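PDB 5ZVE: 389aa long hypothetical nucleolar protein from Pyrococcus horikoshii, which transfers a methyl group from S-adenosyl-L-methionine to the C5 position of cytosine 72 in several tRNAs. Local coordinates for residues A303-A308 with E331-F336; K259-G264 with I309-R314; S100-A105 with L133-G138. All coordinates share one frame; numbering follows the deposited sequence.

In the fold
Contacts 1 and 2 both belong to the S-adenosyl-L-methionine-dependent methyltransferase domain and share helix 291-310, their centres about 14 Å apart. They touch at the last turn of the helix: Ala307 O lies 3.7 Å from Pro261 CG. Contact 1 carries Phe304, whose ring meets the adenine of bound S-adenosyl-L-homocysteine, whereas in contact 2 the side chain of Leu260 remains about 9 Å from the nearest atom of that ligand and about 8 Å from the side chain of Asp256, a binding residue for S-adenosyl-L-methionine. Contact 3 lies in the PUA domain, far from the cofactor pocket, its centre about 39 Å from that of contact 1 and 46 Å from that of contact 2.

Contact 1: residues A303-A308 with E331-F336; sequences AFIWAA and EGNVKF. With SAH (S-adenosyl-L-homocysteine), chain C.
Ile305 and Asn333 mark the nearest approach of two helical segments whose axes, 10.8 Å apart, cross at -34° and run broadly in the same direction. Side chains bridge this gap. Ile305 does so with both branches: its CD1 methyl rests against the amide-bearing side chain of Asn333, 3.8 Å from CB, while its CG2 lies 3.8 Å from CE2 of Phe336, at the edge of the ring and near its plane. With CG anti to its own backbone N (chi1 173°), Phe336 sends its ring past Ile305 toward the next residue, and its CZ comes within 4.4 Å of Trp306 CB. No hydrogen bond links the segments; the Asn333 amide instead gives its ND2 to Ala298 O, about two turns before Ile305 on helix 291-310. On another side of that helix, Phe304 turns to the ligand, its CZ 3.4 Å from C6 of S-adenosyl-L-homocysteine, so that the adenine meets the ring at its edge. The two helices lie side by side on the central sheet of the Rossmann-like class I methyltransferase fold: Ile305 and Asn333 both reach Tyr320 of strand 316-322, Phe304 and Ala308 pack on strand 267-273, and Val334 on strand 374-381.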
ATOM      1  N   ALA A 303       7.129  -9.821 -18.313  1.00 24.71           N
ATOM      2  CA  ALA A 303       6.141 -10.721 -18.886  1.00 27.11           C
ATOM      3  C   ALA A 303       4.755 -10.081 -18.895  1.00 29.83           C
ATOM      4  O   ALA A 303       4.040 -10.161 -19.897  1.00 32.15           O
ATOM      5  CB  ALA A 303       6.128 -12.038 -18.124  1.00 27.30           C
ATOM      6  N   PHE A 304       4.385  -9.439 -17.784  1.00 26.77           N
ATOM      7  CA  PHE A 304       3.127  -8.691 -17.693  1.00 25.76           C
ATOM      8  C   PHE A 304       3.067  -7.550 -18.704  1.00 27.43           C
ATOM      9  O   PHE A 304       2.082  -7.377 -19.428  1.00 26.91           O
ATOM     10  CB  PHE A 304       2.941  -8.101 -16.289  1.00 27.62           C
ATOM     11  CG  PHE A 304       2.729  -9.121 -15.211  1.00 27.15           C
ATOM     12  CD1 PHE A 304       3.790  -9.868 -14.724  1.00 30.14           C
ATOM     13  CD2 PHE A 304       1.475  -9.305 -14.651  1.00 35.59           C
ATOM     14  CE1 PHE A 304       3.598 -10.802 -13.718  1.00 33.16           C
ATOM     15  CE2 PHE A 304       1.277 -10.234 -13.640  1.00 30.51           C
ATOM     16  CZ  PHE A 304       2.339 -10.981 -13.175  1.00 31.36           C
ATOM     17  N   ILE A 305       4.145  -6.778 -18.734  1.00 24.74           N
ATOM     18  CA  ILE A 305       4.247  -5.592 -19.566  1.00 22.32           C
ATOM     19  C   ILE A 305       4.074  -5.933 -21.037  1.00 30.26           C
ATOM     20  O   ILE A 305       3.302  -5.289 -21.748  1.00 28.85           O
ATOM     21  CB  ILE A 305       5.605  -4.916 -19.373  1.00 24.58           C
ATOM     22  CG1 ILE A 305       5.714  -4.320 -17.968  1.00 29.49           C
ATOM     23  CG2 ILE A 305       5.821  -3.873 -20.450  1.00 29.10           C
ATOM     24  CD1 ILE A 305       7.116  -3.872 -17.610  1.00 29.47           C
ATOM     25  N   TRP A 306       4.805  -6.950 -21.484  1.00 23.84           N
ATOM     26  CA  TRP A 306       4.720  -7.421 -22.859  1.00 26.21           C
ATOM     27  C   TRP A 306       3.297  -7.875 -23.169  1.00 25.28           C
ATOM     28  O   TRP A 306       2.743  -7.530 -24.212  1.00 26.99           O
ATOM     29  CB  TRP A 306       5.730  -8.557 -23.096  1.00 23.95           C
ATOM     30  CG  TRP A 306       5.781  -9.106 -24.505  1.00 28.31           C
ATOM     31  CD1 TRP A 306       5.763 -10.426 -24.870  1.00 29.35           C
ATOM     32  CD2 TRP A 306       5.860  -8.356 -25.727  1.00 27.35           C
ATOM     33  NE1 TRP A 306       5.829 -10.542 -26.239  1.00 25.81           N
ATOM     34  CE2 TRP A 306       5.890  -9.289 -26.789  1.00 28.99           C
ATOM     35  CE3 TRP A 306       5.910  -6.991 -26.028  1.00 27.75           C
ATOM     36  CZ2 TRP A 306       5.961  -8.899 -28.125  1.00 29.00           C
ATOM     37  CZ3 TRP A 306       5.981  -6.605 -27.360  1.00 34.08           C
ATOM     38  CH2 TRP A 306       6.008  -7.558 -28.391  1.00 28.07           C
ATOM     39  N   ALA A 307       2.703  -8.621 -22.242  1.00 24.02           N
ATOM     40  CA  ALA A 307       1.331  -9.089 -22.399  1.00 27.18           C
ATOM     41  C   ALA A 307       0.359  -7.912 -22.507  1.00 32.53           C
ATOM     42  O   ALA A 307      -0.618  -7.969 -23.257  1.00 35.73           O
ATOM     43  CB  ALA A 307       0.944  -9.996 -21.241  1.00 25.59           C
ATOM     44  N   ALA A 308       0.634  -6.845 -21.761  1.00 31.79           N
ATOM     45  CA  ALA A 308      -0.213  -5.657 -21.782  1.00 28.80           C
ATOM     46  C   ALA A 308      -0.085  -4.911 -23.101  1.00 28.86           C
ATOM     47  O   ALA A 308      -1.085  -4.509 -23.698  1.00 28.82           O
ATOM     48  CB  ALA A 308       0.141  -4.733 -20.630  1.00 27.67           C
ATOM     49  N   GLU A 331      12.158   2.567 -13.800  1.00 19.33           N
ATOM     50  CA  GLU A 331      12.675   3.227 -14.997  1.00 27.39           C
ATOM     51  C   GLU A 331      13.254   2.211 -15.984  1.00 26.48           C
ATOM     52  O   GLU A 331      13.107   2.360 -17.198  1.00 28.95           O
ATOM     53  CB  GLU A 331      13.726   4.279 -14.634  1.00 26.15           C
ATOM     54  CG  GLU A 331      13.153   5.549 -14.008  1.00 27.68           C
ATOM     55  CD  GLU A 331      13.011   5.455 -12.496  1.00 29.70           C
ATOM     56  OE1 GLU A 331      13.128   4.334 -11.946  1.00 23.81           O
ATOM     57  OE2 GLU A 331      12.782   6.505 -11.859  1.00 24.45           O
ATOM     58  N   GLY A 332      13.908   1.183 -15.456  1.00 26.07           N
ATOM     59  CA  GLY A 332      14.473   0.136 -16.287  1.00 27.27           C
ATOM     60  C   GLY A 332      13.428  -0.590 -17.114  1.00 26.27           C
ATOM     61  O   GLY A 332      13.642  -0.865 -18.291  1.00 24.28           O
ATOM     62  N   ASN A 333      12.286  -0.889 -16.503  1.00 26.76           N
ATOM     63  CA  ASN A 333      11.209  -1.573 -17.210  1.00 23.72           C
ATOM     64  C   ASN A 333      10.407  -0.640 -18.110  1.00 30.36           C
ATOM     65  O   ASN A 333       9.700  -1.095 -19.013  1.00 28.36           O
ATOM     66  CB  ASN A 333      10.272  -2.268 -16.224  1.00 25.17           C
ATOM     67  CG  ASN A 333      10.658  -3.710 -15.982  1.00 26.97           C
ATOM     68  OD1 ASN A 333      11.500  -4.258 -16.691  1.00 31.87           O
ATOM     69  ND2 ASN A 333      10.036  -4.337 -14.991  1.00 23.07           N
ATOM     70  N   VAL A 334      10.499   0.664 -17.870  1.00 25.51           N
ATOM     71  CA  VAL A 334       9.851   1.584 -18.785  1.00 26.06           C
ATOM     72  C   VAL A 334      10.651   1.704 -20.085  1.00 27.51           C
ATOM     73  O   VAL A 334      10.070   1.766 -21.167  1.00 29.16           O
ATOM     74  CB  VAL A 334       9.651   2.969 -18.186  1.00 27.64           C
ATOM     75  CG1 VAL A 334       8.877   3.820 -19.175  1.00 30.18           C
ATOM     76  CG2 VAL A 334       8.870   2.870 -16.884  1.00 23.83           C
ATOM     77  N   LYS A 335      11.977   1.735 -19.977  1.00 25.47           N
ATOM     78  CA  LYS A 335      12.842   1.694 -21.156  1.00 35.79           C
ATOM     79  C   LYS A 335      12.527   0.488 -22.041  1.00 29.29           C
ATOM     80  O   LYS A 335      12.497   0.601 -23.265  1.00 31.41           O
ATOM     81  CB  LYS A 335      14.316   1.670 -20.750  1.00 33.25           C
ATOM     82  CG  LYS A 335      14.823   2.987 -20.210  1.00 30.84           C
ATOM     83  CD  LYS A 335      16.297   2.903 -19.892  1.00 35.71           C
ATOM     84  CE  LYS A 335      16.836   4.247 -19.447  1.00 40.25           C
ATOM     85  NZ  LYS A 335      18.317   4.212 -19.280  1.00 55.13           N
ATOM     86  N   PHE A 336      12.301  -0.659 -21.409  1.00 26.79           N
ATOM     87  CA  PHE A 336      11.805  -1.845 -22.100  1.00 26.73           C
ATOM     88  C   PHE A 336      10.548  -1.527 -22.923  1.00 30.38           C
ATOM     89  O   PHE A 336      10.460  -1.878 -24.100  1.00 28.51           O
ATOM     90  CB  PHE A 336      11.519  -2.955 -21.085  1.00 25.78           C
ATOM     91  CG  PHE A 336      10.847  -4.169 -21.668  1.00 28.40           C
ATOM     92  CD1 PHE A 336      11.518  -4.992 -22.557  1.00 29.24           C
ATOM     93  CD2 PHE A 336       9.555  -4.507 -21.298  1.00 27.54           C
ATOM     94  CE1 PHE A 336      10.904  -6.116 -23.083  1.00 25.19           C
ATOM     95  CE2 PHE A 336       8.935  -5.630 -21.821  1.00 28.53           C
ATOM     96  CZ  PHE A 336       9.613  -6.436 -22.714  1.00 26.32           C
TER
HETATM   97  N   SAH C 401      -3.690  -3.396  -7.695  1.00 21.31           N
HETATM   98  CA  SAH C 401      -4.109  -3.972  -6.423  1.00 24.17           C
HETATM   99  CB  SAH C 401      -2.931  -4.615  -5.689  1.00 27.48           C
HETATM  100  CG  SAH C 401      -1.924  -5.368  -6.562  1.00 25.94           C
HETATM  101  SD  SAH C 401      -0.845  -6.407  -5.547  1.00 29.95           S
HETATM  102  C   SAH C 401      -4.836  -2.969  -5.523  1.00 27.90           C
HETATM  103  O   SAH C 401      -4.812  -1.761  -5.756  1.00 27.05           O
HETATM  104  OXT SAH C 401      -5.472  -3.344  -4.539  1.00 25.63           O
HETATM  105  C5' SAH C 401      -0.290  -7.414  -6.952  1.00 28.39           C
HETATM  106  C4' SAH C 401      -1.232  -8.559  -7.316  1.00 31.48           C
HETATM  107  O4' SAH C 401      -0.723  -9.263  -8.431  1.00 32.68           O
HETATM  108  C3' SAH C 401      -1.422  -9.597  -6.217  1.00 33.52           C
HETATM  109  O3' SAH C 401      -2.769  -9.586  -5.804  1.00 28.40           O
HETATM  110  C2' SAH C 401      -1.130 -10.938  -6.863  1.00 28.73           C
HETATM  111  O2' SAH C 401      -2.162 -11.851  -6.581  1.00 32.63           O
HETATM  112  C1' SAH C 401      -1.134 -10.612  -8.342  1.00 31.02           C
HETATM  113  N9  SAH C 401      -0.281 -11.500  -9.161  1.00 32.92           N
HETATM  114  C8  SAH C 401       0.982 -11.964  -8.893  1.00 35.45           C
HETATM  115  N7  SAH C 401       1.384 -12.741  -9.927  1.00 31.85           N
HETATM  116  C5  SAH C 401       0.398 -12.781 -10.849  1.00 34.29           C
HETATM  117  C6  SAH C 401       0.279 -13.417 -12.080  1.00 37.60           C
HETATM  118  N6  SAH C 401       1.267 -14.169 -12.559  1.00 35.16           N
HETATM  119  N1  SAH C 401      -0.879 -13.261 -12.811  1.00 40.64           N
HETATM  120  C2  SAH C 401      -1.911 -12.482 -12.323  1.00 39.85           C
HETATM  121  N3  SAH C 401      -1.788 -11.856 -11.101  1.00 37.18           N
HETATM  122  C4  SAH C 401      -0.651 -12.004 -10.378  1.00 32.14           C

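Contact 2: residues K259-G264 with I309-R314; sequences KLPDLG and IKSLRR
Van der Waals packing makes this contact: Leu260 and Pro261 of a short 3-10 turn close on Ser311, just beyond helix 291-310. The backbones come nearest at Pro261 and Ser311, whose CA atoms are 5.6 Å apart. Leu260 has CG anti to its backbone N (chi1 177°), which carries the CD2 methyl across to Ser311, 3.5 Å from its CB. Pro261 adds its ring, and the CE methylene of Lys310 lies 3.9 Å from Pro261 CG. These two side chains cross at about a right angle, and the lysine touches with its aliphatic part.

Both segments belong to the Rossmann-like fold of class I methyltransferases. Residues 259-264 lie in the loop leading from strand 250-254 to strand 267-273; residues 309-314 take the chain from helix 291-310 toward strand 316-322. The loop packs against the end of a helix that also gives Phe304 to the cofactor pocket.

No hydrogen bond crosses the contact; the one polar group at its centre, the Ser311 hydroxyl, packs against carbon. Its OG sits 3.4 Å from Leu260 CD2 and 3.5 Å from Pro261 CG, a buried oxygen that is satisfied within its own helix end by a hydrogen bond to Ala307 O. An alanine here in place of Leu260 lacks the CD2 methyl and would probably open a gap beside Ser311, leaving Pro261 as the main cover of its hydroxyl on this side.

Backbone bonds hold the 3-10 turn internally, Asp262 N bonding to Lys259 O and Leu263 N to Leu260 O; beyond the loop, Ser311 and Arg313 form backbone hydrogen bonds with Ala267 at the start of strand 267-273.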
ATOM      1  N   LYS A 259      -0.584 -14.365 -19.545  1.00 38.91           N
ATOM      2  CA  LYS A 259      -1.226 -14.967 -20.706  1.00 40.08           C
ATOM      3  C   LYS A 259      -2.410 -14.142 -21.205  1.00 39.30           C
ATOM      4  O   LYS A 259      -3.219 -14.639 -21.979  1.00 38.83           O
ATOM      5  CB  LYS A 259      -1.685 -16.390 -20.378  1.00 43.70           C
ATOM      6  CG  LYS A 259      -0.580 -17.299 -19.856  1.00 42.61           C
ATOM      7  CD  LYS A 259      -1.083 -18.718 -19.670  1.00 42.12           C
ATOM      8  CE  LYS A 259      -0.936 -19.524 -20.950  1.00 53.89           C
ATOM      9  NZ  LYS A 259       0.487 -19.885 -21.202  1.00 61.77           N
ATOM     10  N   LEU A 260      -2.507 -12.888 -20.763  1.00 35.92           N
ATOM     11  CA  LEU A 260      -3.625 -12.009 -21.138  1.00 36.37           C
ATOM     12  C   LEU A 260      -4.040 -12.014 -22.620  1.00 41.46           C
ATOM     13  O   LEU A 260      -5.239 -12.051 -22.911  1.00 41.04           O
ATOM     14  CB  LEU A 260      -3.328 -10.559 -20.738  1.00 38.81           C
ATOM     15  CG  LEU A 260      -4.439  -9.592 -21.180  1.00 39.01           C
ATOM     16  CD1 LEU A 260      -5.763  -9.902 -20.500  1.00 34.15           C
ATOM     17  CD2 LEU A 260      -4.066  -8.149 -20.992  1.00 36.10           C
ATOM     18  N   PRO A 261      -3.075 -11.968 -23.563  1.00 37.89           N
ATOM     19  CA  PRO A 261      -3.501 -11.986 -24.968  1.00 36.53           C
ATOM     20  C   PRO A 261      -4.317 -13.213 -25.381  1.00 37.71           C
ATOM     21  O   PRO A 261      -4.853 -13.217 -26.485  1.00 44.58           O
ATOM     22  CB  PRO A 261      -2.173 -11.940 -25.730  1.00 40.01           C
ATOM     23  CG  PRO A 261      -1.255 -11.223 -24.820  1.00 34.77           C
ATOM     24  CD  PRO A 261      -1.626 -11.711 -23.448  1.00 37.48           C
ATOM     25  N   ASP A 262      -4.417 -14.218 -24.516  1.00 37.90           N
ATOM     26  CA  ASP A 262      -5.229 -15.400 -24.793  1.00 41.15           C
ATOM     27  C   ASP A 262      -6.711 -15.052 -24.886  1.00 45.07           C
ATOM     28  O   ASP A 262      -7.477 -15.756 -25.542  1.00 50.72           O
ATOM     29  CB  ASP A 262      -5.016 -16.474 -23.723  1.00 40.46           C
ATOM     30  CG  ASP A 262      -3.658 -17.143 -23.831  1.00 50.71           C
ATOM     31  OD1 ASP A 262      -2.834 -16.690 -24.656  1.00 51.30           O
ATOM     32  OD2 ASP A 262      -3.416 -18.123 -23.095  1.00 53.40           O
ATOM     33  N   LEU A 263      -7.115 -13.973 -24.224  1.00 43.60           N
ATOM     34  CA  LEU A 263      -8.443 -13.406 -24.450  1.00 47.23           C
ATOM     35  C   LEU A 263      -8.455 -12.787 -25.846  1.00 48.29           C
ATOM     36  O   LEU A 263      -7.419 -12.721 -26.499  1.00 52.10           O
ATOM     37  CB  LEU A 263      -8.795 -12.361 -23.380  1.00 46.46           C
ATOM     38  CG  LEU A 263      -9.202 -12.828 -21.973  1.00 48.35           C
ATOM     39  CD1 LEU A 263      -8.101 -13.613 -21.279  1.00 46.29           C
ATOM     40  CD2 LEU A 263      -9.623 -11.648 -21.106  1.00 45.77           C
ATOM     41  N   GLY A 264      -9.603 -12.322 -26.317  1.00 47.03           N
ATOM     42  CA  GLY A 264      -9.635 -11.765 -27.657  1.00 47.87           C
ATOM     43  C   GLY A 264      -9.674 -10.256 -27.625  1.00 47.56           C
ATOM     44  O   GLY A 264      -9.938  -9.597 -28.633  1.00 48.12           O
ATOM     45  N   ILE A 309       1.154  -4.723 -23.540  1.00 26.76           N
ATOM     46  CA  ILE A 309       1.441  -4.038 -24.795  1.00 29.35           C
ATOM     47  C   ILE A 309       0.752  -4.722 -25.974  1.00 30.44           C
ATOM     48  O   ILE A 309       0.151  -4.061 -26.822  1.00 35.34           O
ATOM     49  CB  ILE A 309       2.961  -3.976 -25.054  1.00 31.46           C
ATOM     50  CG1 ILE A 309       3.641  -3.085 -24.010  1.00 29.41           C
ATOM     51  CG2 ILE A 309       3.254  -3.465 -26.458  1.00 29.86           C
ATOM     52  CD1 ILE A 309       5.155  -3.067 -24.122  1.00 27.24           C
ATOM     53  N   LYS A 310       0.827  -6.048 -26.016  1.00 33.04           N
ATOM     54  CA  LYS A 310       0.219  -6.810 -27.103  1.00 34.23           C
ATOM     55  C   LYS A 310      -1.305  -6.793 -27.034  1.00 36.36           C
ATOM     56  O   LYS A 310      -1.978  -7.026 -28.035  1.00 40.86           O
ATOM     57  CB  LYS A 310       0.714  -8.257 -27.088  1.00 32.67           C
ATOM     58  CG  LYS A 310       2.165  -8.432 -27.500  1.00 34.51           C
ATOM     59  CD  LYS A 310       2.508  -9.900 -27.746  1.00 30.19           C
ATOM     60  CE  LYS A 310       2.249 -10.752 -26.513  1.00 34.44           C
ATOM     61  NZ  LYS A 310       2.609 -12.188 -26.735  1.00 35.26           N
ATOM     62  N   SER A 311      -1.848  -6.509 -25.853  1.00 34.95           N
ATOM     63  CA  SER A 311      -3.295  -6.478 -25.676  1.00 33.24           C
ATOM     64  C   SER A 311      -3.857  -5.066 -25.754  1.00 32.29           C
ATOM     65  O   SER A 311      -5.057  -4.860 -25.578  1.00 39.64           O
ATOM     66  CB  SER A 311      -3.683  -7.103 -24.336  1.00 33.63           C
ATOM     67  OG  SER A 311      -3.242  -8.448 -24.240  1.00 35.10           O
ATOM     68  N   LEU A 312      -2.992  -4.092 -26.014  1.00 31.01           N
ATOM     69  CA  LEU A 312      -3.434  -2.709 -26.139  1.00 35.21           C
ATOM     70  C   LEU A 312      -3.718  -2.371 -27.589  1.00 36.68           C
ATOM     71  O   LEU A 312      -2.941  -2.724 -28.477  1.00 35.69           O
ATOM     72  CB  LEU A 312      -2.383  -1.740 -25.589  1.00 33.94           C
ATOM     73  CG  LEU A 312      -2.535  -1.188 -24.172  1.00 35.91           C
ATOM     74  CD1 LEU A 312      -1.407  -0.208 -23.881  1.00 36.68           C
ATOM     75  CD2 LEU A 312      -3.888  -0.516 -23.976  1.00 32.08           C
ATOM     76  N   ARG A 313      -4.833  -1.694 -27.832  1.00 34.06           N
ATOM     77  CA  ARG A 313      -5.058  -1.113 -29.145  1.00 35.23           C
ATOM     78  C   ARG A 313      -3.988  -0.067 -29.385  1.00 38.01           C
ATOM     79  O   ARG A 313      -3.466   0.520 -28.433  1.00 34.80           O
ATOM     80  CB  ARG A 313      -6.442  -0.478 -29.259  1.00 42.70           C
ATOM     81  CG  ARG A 313      -7.597  -1.405 -28.967  1.00 47.00           C
ATOM     82  CD  ARG A 313      -8.917  -0.655 -29.038  1.00 54.12           C
ATOM     83  NE  ARG A 313      -9.159  -0.125 -30.377  1.00 57.61           N
ATOM     84  CZ  ARG A 313     -10.267   0.513 -30.741  1.00 67.06           C
ATOM     85  NH1 ARG A 313     -11.239   0.711 -29.860  1.00 69.75           N
ATOM     86  NH2 ARG A 313     -10.400   0.959 -31.983  1.00 72.11           N
ATOM     87  N   ARG A 314      -3.643   0.146 -30.649  1.00 37.41           N
ATOM     88  CA  ARG A 314      -2.839   1.298 -31.014  1.00 38.92           C
ATOM     89  C   ARG A 314      -3.598   2.534 -30.560  1.00 35.39           C
ATOM     90  O   ARG A 314      -4.821   2.577 -30.655  1.00 37.01           O
ATOM     91  CB  ARG A 314      -2.562   1.333 -32.521  1.00 40.27           C
ATOM     92  CG  ARG A 314      -1.580   0.267 -32.996  1.00 44.28           C
ATOM     93  CD  ARG A 314      -1.439   0.263 -34.515  1.00 45.00           C
ATOM     94  NE  ARG A 314      -2.683  -0.104 -35.188  1.00 42.97           N
ATOM     95  CZ  ARG A 314      -3.037  -1.356 -35.468  1.00 41.45           C
ATOM     96  NH1 ARG A 314      -2.239  -2.362 -35.137  1.00 44.53           N
ATOM     97  NH2 ARG A 314      -4.185  -1.601 -36.083  1.00 44.52           N
TER

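Contact 3: residues S100-A105 with L133-G138; sequences SVYQGA and LLVGIG
Val135 meets two consecutive residues, Val101 and Tyr102, and its side chain crosses each of theirs at about a right angle. Its two methyls divide the work. CG2 lies 3.8 Å from CG1 of Val101, the branch that stands anti to the backbone N of that residue (chi1 168°). CG1 approaches CD1 of Tyr102 at 3.9 Å, meeting the ring obliquely. Tyr102 also brings its backbone close: its CA lies 3.6 Å from Val135 O in a CA-H...O contact, with an angle of 157° at the hydrogen. Beside this pair, Val101 CG1 packs over Gly136 CA at 4.3 Å, where a side chain on the glycine would clash with that methyl. A classic beta bulge in strand 134-140 sets Val135 and Gly136 together opposite Ile127 of strand 124-128, while the chain leaves the helix through a Schellman motif with Gly104 at positive phi. In the PUA domain the contact therefore fits a helix end against a bulged strand, and Val101 also packs on Ile127 and Val158. The Tyr102 hydroxyl is satisfied by Arg30 O. With no conventional hydrogen bond between the segments, their buried interface depends on the fit of methyls, ring and glycine backbone, supplemented by the CA-H...O contact.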
ATOM      1  N   SER A 100       1.362  -4.031  13.635  1.00 20.27           N
ATOM      2  CA  SER A 100       0.087  -3.368  13.873  1.00 24.40           C
ATOM      3  C   SER A 100       0.110  -2.589  15.198  1.00 21.24           C
ATOM      4  O   SER A 100      -0.372  -1.459  15.260  1.00 20.56           O
ATOM      5  CB  SER A 100      -1.053  -4.389  13.851  1.00 18.91           C
ATOM      6  OG  SER A 100      -0.865  -5.373  14.848  1.00 28.27           O
ATOM      7  N   VAL A 101       0.686  -3.190  16.239  1.00 19.23           N
ATOM      8  CA  VAL A 101       0.900  -2.516  17.523  1.00 20.75           C
ATOM      9  C   VAL A 101       1.747  -1.252  17.352  1.00 21.52           C
ATOM     10  O   VAL A 101       1.472  -0.211  17.951  1.00 18.88           O
ATOM     11  CB  VAL A 101       1.582  -3.465  18.540  1.00 19.66           C
ATOM     12  CG1 VAL A 101       2.082  -2.707  19.760  1.00 17.87           C
ATOM     13  CG2 VAL A 101       0.631  -4.586  18.944  1.00 18.40           C
ATOM     14  N   TYR A 102       2.772  -1.366  16.514  1.00 19.33           N
ATOM     15  CA  TYR A 102       3.646  -0.268  16.113  1.00 18.29           C
ATOM     16  C   TYR A 102       2.862   0.938  15.587  1.00 22.41           C
ATOM     17  O   TYR A 102       3.350   2.066  15.611  1.00 21.94           O
ATOM     18  CB  TYR A 102       4.613  -0.784  15.040  1.00 20.48           C
ATOM     19  CG  TYR A 102       5.780   0.107  14.659  1.00 21.33           C
ATOM     20  CD1 TYR A 102       6.824   0.336  15.543  1.00 23.65           C
ATOM     21  CD2 TYR A 102       5.875   0.649  13.384  1.00 20.70           C
ATOM     22  CE1 TYR A 102       7.904   1.120  15.190  1.00 22.77           C
ATOM     23  CE2 TYR A 102       6.955   1.430  13.019  1.00 19.13           C
ATOM     24  CZ  TYR A 102       7.965   1.660  13.926  1.00 24.54           C
ATOM     25  OH  TYR A 102       9.044   2.438  13.570  1.00 27.74           O
ATOM     26  N   GLN A 103       1.645   0.690  15.113  1.00 15.97           N
ATOM     27  CA  GLN A 103       0.824   1.745  14.535  1.00 25.58           C
ATOM     28  C   GLN A 103      -0.434   2.016  15.357  1.00 20.90           C
ATOM     29  O   GLN A 103      -1.283   2.803  14.952  1.00 23.54           O
ATOM     30  CB  GLN A 103       0.453   1.385  13.095  1.00 19.56           C
ATOM     31  CG  GLN A 103       1.654   0.944  12.284  1.00 23.82           C
ATOM     32  CD  GLN A 103       1.288   0.469  10.897  1.00 26.25           C
ATOM     33  OE1 GLN A 103       0.702   1.208  10.112  1.00 22.98           O
ATOM     34  NE2 GLN A 103       1.634  -0.778  10.589  1.00 30.37           N
ATOM     35  N   GLY A 104      -0.556   1.356  16.506  1.00 20.18           N
ATOM     36  CA  GLY A 104      -1.615   1.681  17.449  1.00 22.32           C
ATOM     37  C   GLY A 104      -2.637   0.596  17.730  1.00 20.66           C
ATOM     38  O   GLY A 104      -3.548   0.801  18.527  1.00 22.73           O
ATOM     39  N   ALA A 105      -2.492  -0.561  17.092  1.00 20.60           N
ATOM     40  CA  ALA A 105      -3.384  -1.685  17.373  1.00 20.92           C
ATOM     41  C   ALA A 105      -3.167  -2.216  18.780  1.00 26.43           C
ATOM     42  O   ALA A 105      -2.079  -2.092  19.339  1.00 24.00           O
ATOM     43  CB  ALA A 105      -3.180  -2.805  16.363  1.00 18.38           C
ATOM     44  N   LEU A 133      12.776  -5.179  18.564  1.00 18.47           N
ATOM     45  CA  LEU A 133      12.297  -3.833  18.267  1.00 18.25           C
ATOM     46  C   LEU A 133      11.155  -3.461  19.211  1.00 20.88           C
ATOM     47  O   LEU A 133      10.136  -4.150  19.270  1.00 20.63           O
ATOM     48  CB  LEU A 133      11.845  -3.728  16.807  1.00 16.97           C
ATOM     49  CG  LEU A 133      11.388  -2.342  16.341  1.00 23.37           C
ATOM     50  CD1 LEU A 133      12.529  -1.333  16.402  1.00 21.45           C
ATOM     51  CD2 LEU A 133      10.810  -2.414  14.941  1.00 22.14           C
ATOM     52  N   LEU A 134      11.334  -2.379  19.960  1.00 22.34           N
ATOM     53  CA  LEU A 134      10.283  -1.907  20.857  1.00 20.82           C
ATOM     54  C   LEU A 134       9.189  -1.216  20.047  1.00 21.68           C
ATOM     55  O   LEU A 134       9.424  -0.175  19.430  1.00 19.43           O
ATOM     56  CB  LEU A 134      10.856  -0.960  21.909  1.00 19.47           C
ATOM     57  CG  LEU A 134       9.850  -0.334  22.879  1.00 25.10           C
ATOM     58  CD1 LEU A 134       9.189  -1.407  23.735  1.00 22.76           C
ATOM     59  CD2 LEU A 134      10.533   0.706  23.751  1.00 19.70           C
ATOM     60  N   VAL A 135       7.993  -1.793  20.053  1.00 17.13           N
ATOM     61  CA  VAL A 135       6.924  -1.296  19.197  1.00 18.83           C
ATOM     62  C   VAL A 135       5.789  -0.673  19.986  1.00 22.29           C
ATOM     63  O   VAL A 135       4.928   0.002  19.422  1.00 17.66           O
ATOM     64  CB  VAL A 135       6.354  -2.416  18.308  1.00 22.97           C
ATOM     65  CG1 VAL A 135       7.454  -3.002  17.437  1.00 20.12           C
ATOM     66  CG2 VAL A 135       5.701  -3.498  19.158  1.00 19.95           C
ATOM     67  N   GLY A 136       5.800  -0.871  21.298  1.00 19.08           N
ATOM     68  CA  GLY A 136       4.734  -0.339  22.120  1.00 20.11           C
ATOM     69  C   GLY A 136       4.815  -0.702  23.584  1.00 22.04           C
ATOM     70  O   GLY A 136       5.527  -1.625  23.978  1.00 21.66           O
ATOM     71  N   ILE A 137       4.074   0.057  24.383  1.00 23.28           N
ATOM     72  CA  ILE A 137       3.956  -0.143  25.820  1.00 21.46           C
ATOM     73  C   ILE A 137       2.476  -0.114  26.181  1.00 18.80           C
ATOM     74  O   ILE A 137       1.710   0.629  25.583  1.00 22.29           O
ATOM     75  CB  ILE A 137       4.732   0.936  26.603  1.00 19.92           C
ATOM     76  CG1 ILE A 137       6.236   0.729  26.417  1.00 24.80           C
ATOM     77  CG2 ILE A 137       4.403   0.884  28.081  1.00 23.96           C
ATOM     78  CD1 ILE A 137       7.060   1.856  26.957  1.00 31.64           C
ATOM     79  N   GLY A 138       2.067  -0.943  27.134  1.00 22.02           N
ATOM     80  CA  GLY A 138       0.663  -1.042  27.471  1.00 18.86           C
ATOM     81  C   GLY A 138       0.420  -1.790  28.763  1.00 22.96           C
ATOM     82  O   GLY A 138       1.332  -1.967  29.575  1.00 24.28           O
TER